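Long-range contacts in peptidoglycan N-acetylglucosamine deacetylase (Agathobacter rectalis, PDB 5JMU), which probably removes acetyl groups from N-acetylglucosamine in bacterial cell-wall peptidoglycan, using a zinc ion held in its catalytic domain: residues I22-D27 with V183-I188; K47-V52 with T72-S77. All coordinates share one frame; numbering follows the deposited sequence.

Contact 1 of 2, residues I22-D27 with V183-I188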
loop_
_atom_site.group_PDB
_atom_site.type_symbol
_atom_site.label_atom_id
_atom_site.label_comp_id
_atom_site.label_asym_id
_atom_site.label_seq_id
_atom_site.Cartn_x
_atom_site.Cartn_y
_atom_site.Cartn_z
ATOM N N ILE A 22 -7.158 -2.874 -11.669
ATOM C CA ILE A 22 -5.922 -2.273 -11.125
ATOM C C ILE A 22 -6.209 -1.654 -9.768
ATOM O O ILE A 22 -7.081 -0.759 -9.639
ATOM C CB ILE A 22 -5.343 -1.197 -12.066
ATOM C CG1 ILE A 22 -5.068 -1.800 -13.459
ATOM C CG2 ILE A 22 -4.033 -0.627 -11.457
ATOM C CD1 ILE A 22 -4.760 -0.761 -14.518
ATOM N N TYR A 23 -5.438 -2.082 -8.771
ATOM C CA TYR A 23 -5.470 -1.434 -7.466
ATOM C C TYR A 23 -4.221 -0.574 -7.420
ATOM O O TYR A 23 -3.115 -1.112 -7.232
ATOM C CB TYR A 23 -5.460 -2.455 -6.325
ATOM C CG TYR A 23 -6.653 -3.411 -6.281
ATOM C CD1 TYR A 23 -7.851 -3.056 -5.670
ATOM C CD2 TYR A 23 -6.527 -4.718 -6.778
ATOM C CE1 TYR A 23 -8.911 -3.965 -5.608
ATOM C CE2 TYR A 23 -7.589 -5.636 -6.720
ATOM C CZ TYR A 23 -8.777 -5.256 -6.131
ATOM O OH TYR A 23 -9.816 -6.165 -6.075
ATOM N N LEU A 24 -4.364 0.749 -7.582
ATOM C CA LEU A 24 -3.215 1.635 -7.368
ATOM C C LEU A 24 -3.007 1.762 -5.862
ATOM O O LEU A 24 -3.970 2.016 -5.097
ATOM C CB LEU A 24 -3.462 3.037 -7.967
ATOM C CG LEU A 24 -3.524 3.109 -9.476
ATOM C CD1 LEU A 24 -3.907 4.542 -9.900
ATOM C CD2 LEU A 24 -2.177 2.725 -10.039
ATOM N N THR A 25 -1.776 1.547 -5.407
ATOM C CA THR A 25 -1.485 1.688 -3.977
ATOM C C THR A 25 -0.265 2.545 -3.776
ATOM O O THR A 25 0.659 2.560 -4.596
ATOM C CB THR A 25 -1.276 0.327 -3.268
ATOM O OG1 THR A 25 0.013 -0.254 -3.604
ATOM C CG2 THR A 25 -2.389 -0.645 -3.677
ATOM N N PHE A 26 -0.233 3.247 -2.649
ATOM C CA PHE A 26 0.817 4.237 -2.370
ATOM C C PHE A 26 1.358 4.050 -0.955
ATOM O O PHE A 26 0.581 4.169 0.029
ATOM C CB PHE A 26 0.245 5.662 -2.540
ATOM C CG PHE A 26 -0.253 5.918 -3.952
ATOM C CD1 PHE A 26 0.653 6.305 -4.953
ATOM C CD2 PHE A 26 -1.595 5.723 -4.275
ATOM C CE1 PHE A 26 0.237 6.488 -6.292
ATOM C CE2 PHE A 26 -2.047 5.907 -5.600
ATOM C CZ PHE A 26 -1.119 6.284 -6.611
ATOM N N ASP A 27 2.679 3.864 -0.861
ATOM C CA ASP A 27 3.355 3.667 0.434
ATOM C C ASP A 27 4.079 4.887 0.861
ATOM O O ASP A 27 4.527 5.688 0.024
ATOM C CB ASP A 27 4.457 2.575 0.383
ATOM C CG ASP A 27 3.917 1.162 0.438
ATOM O OD1 ASP A 27 2.699 0.952 0.328
ATOM O OD2 ASP A 27 4.803 0.277 0.532
ATOM N N VAL A 183 -0.509 -2.421 -7.813
ATOM C CA VAL A 183 0.656 -1.611 -8.210
ATOM C C VAL A 183 1.272 -0.955 -6.985
ATOM O O VAL A 183 0.500 -0.376 -6.182
ATOM C CB VAL A 183 0.211 -0.515 -9.173
ATOM C CG1 VAL A 183 1.458 0.369 -9.630
ATOM C CG2 VAL A 183 -0.503 -1.128 -10.406
ATOM N N LEU A 184 2.581 -1.076 -6.815
ATOM C CA LEU A 184 3.279 -0.372 -5.751
ATOM C C LEU A 184 3.879 0.927 -6.238
ATOM O O LEU A 184 4.753 0.898 -7.094
ATOM C CB LEU A 184 4.432 -1.242 -5.192
ATOM C CG LEU A 184 5.427 -0.631 -4.190
ATOM C CD1 LEU A 184 4.649 -0.222 -2.899
ATOM C CD2 LEU A 184 6.508 -1.634 -3.842
ATOM N N GLN A 185 3.419 2.059 -5.710
ATOM C CA GLN A 185 4.105 3.335 -5.856
ATOM C C GLN A 185 4.277 3.961 -4.470
ATOM O O GLN A 185 3.722 3.479 -3.470
ATOM C CB GLN A 185 3.355 4.322 -6.758
ATOM C CG GLN A 185 3.320 3.906 -8.227
ATOM C CD GLN A 185 2.439 4.849 -9.035
ATOM O OE1 GLN A 185 1.237 4.584 -9.255
ATOM N NE2 GLN A 185 3.029 5.976 -9.481
ATOM N N HIS A 186 5.015 5.071 -4.423
ATOM C CA HIS A 186 5.248 5.768 -3.180
ATOM C C HIS A 186 4.827 7.206 -3.365
ATOM O O HIS A 186 5.431 7.915 -4.193
ATOM C CB HIS A 186 6.744 5.700 -2.807
ATOM C CG HIS A 186 7.210 4.310 -2.448
ATOM N ND1 HIS A 186 7.453 3.334 -3.396
ATOM C CD2 HIS A 186 7.470 3.736 -1.244
ATOM C CE1 HIS A 186 7.840 2.220 -2.794
ATOM N NE2 HIS A 186 7.863 2.435 -1.488
ATOM N N ASP A 187 3.837 7.674 -2.607
ATOM C CA ASP A 187 3.379 9.053 -2.869
ATOM C C ASP A 187 4.297 10.133 -2.280
ATOM O O ASP A 187 4.046 11.333 -2.468
ATOM C CB ASP A 187 1.909 9.294 -2.403
ATOM C CG ASP A 187 1.664 9.009 -0.924
ATOM O OD1 ASP A 187 2.113 7.953 -0.433
ATOM O OD2 ASP A 187 0.947 9.799 -0.239
ATOM N N ILE A 188 5.380 9.719 -1.617
ATOM C CA ILE A 188 6.407 10.670 -1.197
ATOM C C ILE A 188 7.416 10.989 -2.307
ATOM O O ILE A 188 8.311 11.818 -2.106
ATOM C CB ILE A 188 7.176 10.143 0.026
ATOM C CG1 ILE A 188 7.739 8.752 -0.266
ATOM C CG2 ILE A 188 6.279 10.164 1.261
ATOM C CD1 ILE A 188 8.903 8.389 0.674
HETATM O O HOH W 1 0.134 2.631 -7.529
HETATM O O HOH W 2 1.074 6.563 1.634
HETATM O O HOH W 3 7.209 1.116 0.966
#
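Ile22 meets Val183 through methyls, CG2 to CG2 at 3.7 Å, on the side of the sheet packed against helix 164-175. Tyr23 contributes its carbonyl, which accepts a nearly linear bond from Val183 N, and Leu24 lays CD2 alongside Val183 CB. At Thr25 the hydroxyl sits between the backbone N and the carbonyl carbon (chi1 74°), which brings OG1 to 2.6 Å from Val183 O; that oxygen also accepts from Thr25 N and is thus gripped twice by one residue. The ladder is parallel, as between neighbouring strands of the distorted beta/alpha barrel of NodB-type deacetylases, and continues through Gln185 N to Thr25 O. Phe26 and Gln185 point the same way, with Phe26 CE1 3.7 Å from Gln185 OE1 and the ring and amide planes 48° apart; a water lies within bonding distance of both that amide oxygen and Thr25 O, while NE2 reaches Ser192. Asp27 N donates to Gln185 O at 2.8 Å. Asp27 CB rests 3.6 Å from His186 CD2, and the Asp27 side chain, salt-bridged through OD1 to Arg115, crosses that of Leu184 at about a right angle, Asp27 OD2 lying 3.5 Å from Leu184 CD1. A zinc-bound water links OD2 with His186 NE2, whose ring is held at ND1 by Asp156.

Contact 2 of 2, residues K47-V52 with T72-S77. With ZN (zinc ion), chain C.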
loop_
_atom_site.group_PDB
_atom_site.type_symbol
_atom_site.label_atom_id
_atom_site.label_comp_id
_atom_site.label_asym_id
_atom_site.label_seq_id
_atom_site.Cartn_x
_atom_site.Cartn_y
_atom_site.Cartn_z
ATOM N N LYS A 47 -10.495 5.689 -7.030
ATOM C CA LYS A 47 -10.142 5.489 -5.632
ATOM C C LYS A 47 -8.885 4.626 -5.579
ATOM O O LYS A 47 -8.653 3.773 -6.448
ATOM C CB LYS A 47 -11.268 4.837 -4.834
ATOM C CG LYS A 47 -12.626 5.563 -5.016
ATOM C CD LYS A 47 -12.507 7.098 -4.735
ATOM C CE LYS A 47 -13.800 7.817 -5.056
ATOM N NZ LYS A 47 -13.705 9.271 -4.829
ATOM N N ALA A 48 -8.048 4.873 -4.577
ATOM C CA ALA A 48 -6.802 4.136 -4.427
ATOM C C ALA A 48 -6.650 3.708 -2.987
ATOM O O ALA A 48 -7.553 3.896 -2.160
ATOM C CB ALA A 48 -5.597 5.012 -4.867
ATOM N N THR A 49 -5.483 3.152 -2.673
ATOM C CA THR A 49 -5.229 2.652 -1.340
ATOM C C THR A 49 -3.937 3.277 -0.853
ATOM O O THR A 49 -2.937 3.223 -1.556
ATOM C CB THR A 49 -5.087 1.119 -1.352
ATOM O OG1 THR A 49 -6.250 0.521 -1.913
ATOM C CG2 THR A 49 -4.890 0.597 0.064
ATOM N N PHE A 50 -3.959 3.835 0.360
ATOM C CA PHE A 50 -2.767 4.457 0.952
ATOM C C PHE A 50 -2.287 3.661 2.133
ATOM O O PHE A 50 -3.044 3.463 3.093
ATOM C CB PHE A 50 -3.090 5.895 1.371
ATOM C CG PHE A 50 -3.336 6.778 0.186
ATOM C CD1 PHE A 50 -2.290 7.449 -0.449
ATOM C CD2 PHE A 50 -4.625 6.871 -0.350
ATOM C CE1 PHE A 50 -2.539 8.277 -1.580
ATOM C CE2 PHE A 50 -4.872 7.661 -1.491
ATOM C CZ PHE A 50 -3.809 8.364 -2.110
ATOM N N PHE A 51 -1.037 3.211 2.060
ATOM C CA PHE A 51 -0.410 2.500 3.186
ATOM C C PHE A 51 0.467 3.517 3.901
ATOM O O PHE A 51 1.564 3.843 3.425
ATOM C CB PHE A 51 0.375 1.284 2.673
ATOM C CG PHE A 51 -0.518 0.205 2.132
ATOM C CD1 PHE A 51 -1.104 -0.699 3.004
ATOM C CD2 PHE A 51 -0.774 0.108 0.783
ATOM C CE1 PHE A 51 -1.917 -1.736 2.530
ATOM C CE2 PHE A 51 -1.602 -0.916 0.285
ATOM C CZ PHE A 51 -2.168 -1.858 1.166
ATOM N N VAL A 52 -0.029 4.027 5.038
ATOM C CA VAL A 52 0.515 5.271 5.595
ATOM C C VAL A 52 1.521 5.102 6.744
ATOM O O VAL A 52 1.630 4.025 7.372
ATOM C CB VAL A 52 -0.655 6.207 6.049
ATOM C CG1 VAL A 52 -1.527 6.574 4.819
ATOM C CG2 VAL A 52 -1.507 5.558 7.122
ATOM N N THR A 72 -9.004 3.996 0.438
ATOM C CA THR A 72 -8.724 3.107 1.552
ATOM C C THR A 72 -7.477 3.581 2.287
ATOM O O THR A 72 -6.444 3.827 1.672
ATOM C CB THR A 72 -8.528 1.673 1.044
ATOM O OG1 THR A 72 -9.807 1.236 0.508
ATOM C CG2 THR A 72 -8.029 0.755 2.191
ATOM N N VAL A 73 -7.599 3.722 3.601
ATOM C CA VAL A 73 -6.466 4.074 4.433
ATOM C C VAL A 73 -6.039 2.835 5.202
ATOM O O VAL A 73 -6.858 2.217 5.932
ATOM C CB VAL A 73 -6.848 5.227 5.398
ATOM C CG1 VAL A 73 -5.693 5.460 6.424
ATOM C CG2 VAL A 73 -7.100 6.466 4.586
ATOM N N ALA A 74 -4.794 2.424 4.969
ATOM C CA ALA A 74 -4.260 1.183 5.525
ATOM C C ALA A 74 -2.929 1.479 6.257
ATOM O O ALA A 74 -2.339 2.543 6.106
ATOM C CB ALA A 74 -4.056 0.164 4.410
ATOM N N ILE A 75 -2.454 0.526 7.054
ATOM C CA ILE A 75 -1.231 0.742 7.823
ATOM C C ILE A 75 0.016 0.325 7.089
ATOM O O ILE A 75 0.008 -0.742 6.512
ATOM C CB ILE A 75 -1.307 -0.060 9.132
ATOM C CG1 ILE A 75 -2.439 0.492 9.994
ATOM C CG2 ILE A 75 0.044 0.055 9.907
ATOM C CD1 ILE A 75 -2.761 -0.345 11.280
ATOM N N HIS A 76 1.071 1.165 7.103
ATOM C CA HIS A 76 2.409 0.727 6.665
ATOM C C HIS A 76 3.274 0.605 7.927
ATOM O O HIS A 76 3.635 -0.499 8.352
ATOM C CB HIS A 76 2.972 1.706 5.631
ATOM C CG HIS A 76 4.171 1.220 4.856
ATOM N ND1 HIS A 76 4.354 -0.101 4.481
ATOM C CD2 HIS A 76 5.218 1.916 4.355
ATOM C CE1 HIS A 76 5.498 -0.186 3.795
ATOM N NE2 HIS A 76 6.047 1.017 3.718
ATOM N N SER A 77 3.508 1.732 8.577
ATOM C CA SER A 77 4.273 1.730 9.832
ATOM C C SER A 77 4.326 3.138 10.406
ATOM O O SER A 77 4.431 4.090 9.658
ATOM C CB SER A 77 5.710 1.222 9.575
ATOM O OG SER A 77 6.522 1.488 10.714
HETATM ZN ZN ZN C . 7.821 1.716 2.837
HETATM O O HOH W 3 7.209 1.116 0.966
HETATM O O HOH W 4 9.559 2.351 1.819
HETATM O O HOH W 5 8.784 -0.223 3.000
#
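A beta-alpha-beta crossover through helix 61-68 joins the parallel strands 49-53 and 72-77, and the second strand delivers the zinc ligand His76. The ladder opens with Thr72 N bonded to Ala48 O. Thr49 and Thr72 then lie side by side, their CG2 methyls 3.8 Å apart, while their hydroxyls both turn to the backbone of Leu213. Phe50 uses both its backbone groups, N to Thr72 O and O to Ala74 N, each at 2.8 Å. The Phe51 ring lies close beside the Ala74 methyl, with Phe51 CD1 3.4 Å from Ala74 CB, and Ile75 O lies in the ring plane at its edge. On the helix-covered side, Val52 CG2 touches Val73 CG1 at 4.2 Å. Val52 O receives two donors, His76 N at 2.9 Å and Ser77 N at 3.2 Å, pinning the backbone at the metal ligand. With CG anti to the backbone N (chi1 -166°), the His76 imidazole reaches the zinc through NE2 at 2.1 Å, while ND1 is bonded to Arg115 O, which fixes the ring's rotation. Three waters, Asp28 and His80 complete the coordination, the Asp-His-His metal site characteristic of carbohydrate esterase family 4.

Overall arrangement
Contacts 1 and 2 belong to one parallel sheet, with centres about 9 Å apart, and meet where strand 21-27 borders strand 49-53. Backbone bonds probably join them there, Phe26 N to Thr49 O at 2.9 Å and Phe26 O to Phe51 N at 2.8 Å. Along the chain, both strands of contact 2 fall between the two strands of contact 1. The C-terminal ends of the ladders converge on the zinc: Asp27 OD2 packs 3.4 Å from His76 CE1, and the nearest atom of the Asp27 side chain lies about 4 Å from the metal. The water that both contacts share is a zinc ligand. Contact 2 therefore supplies a direct ligand, and contact 1 second-shell groups.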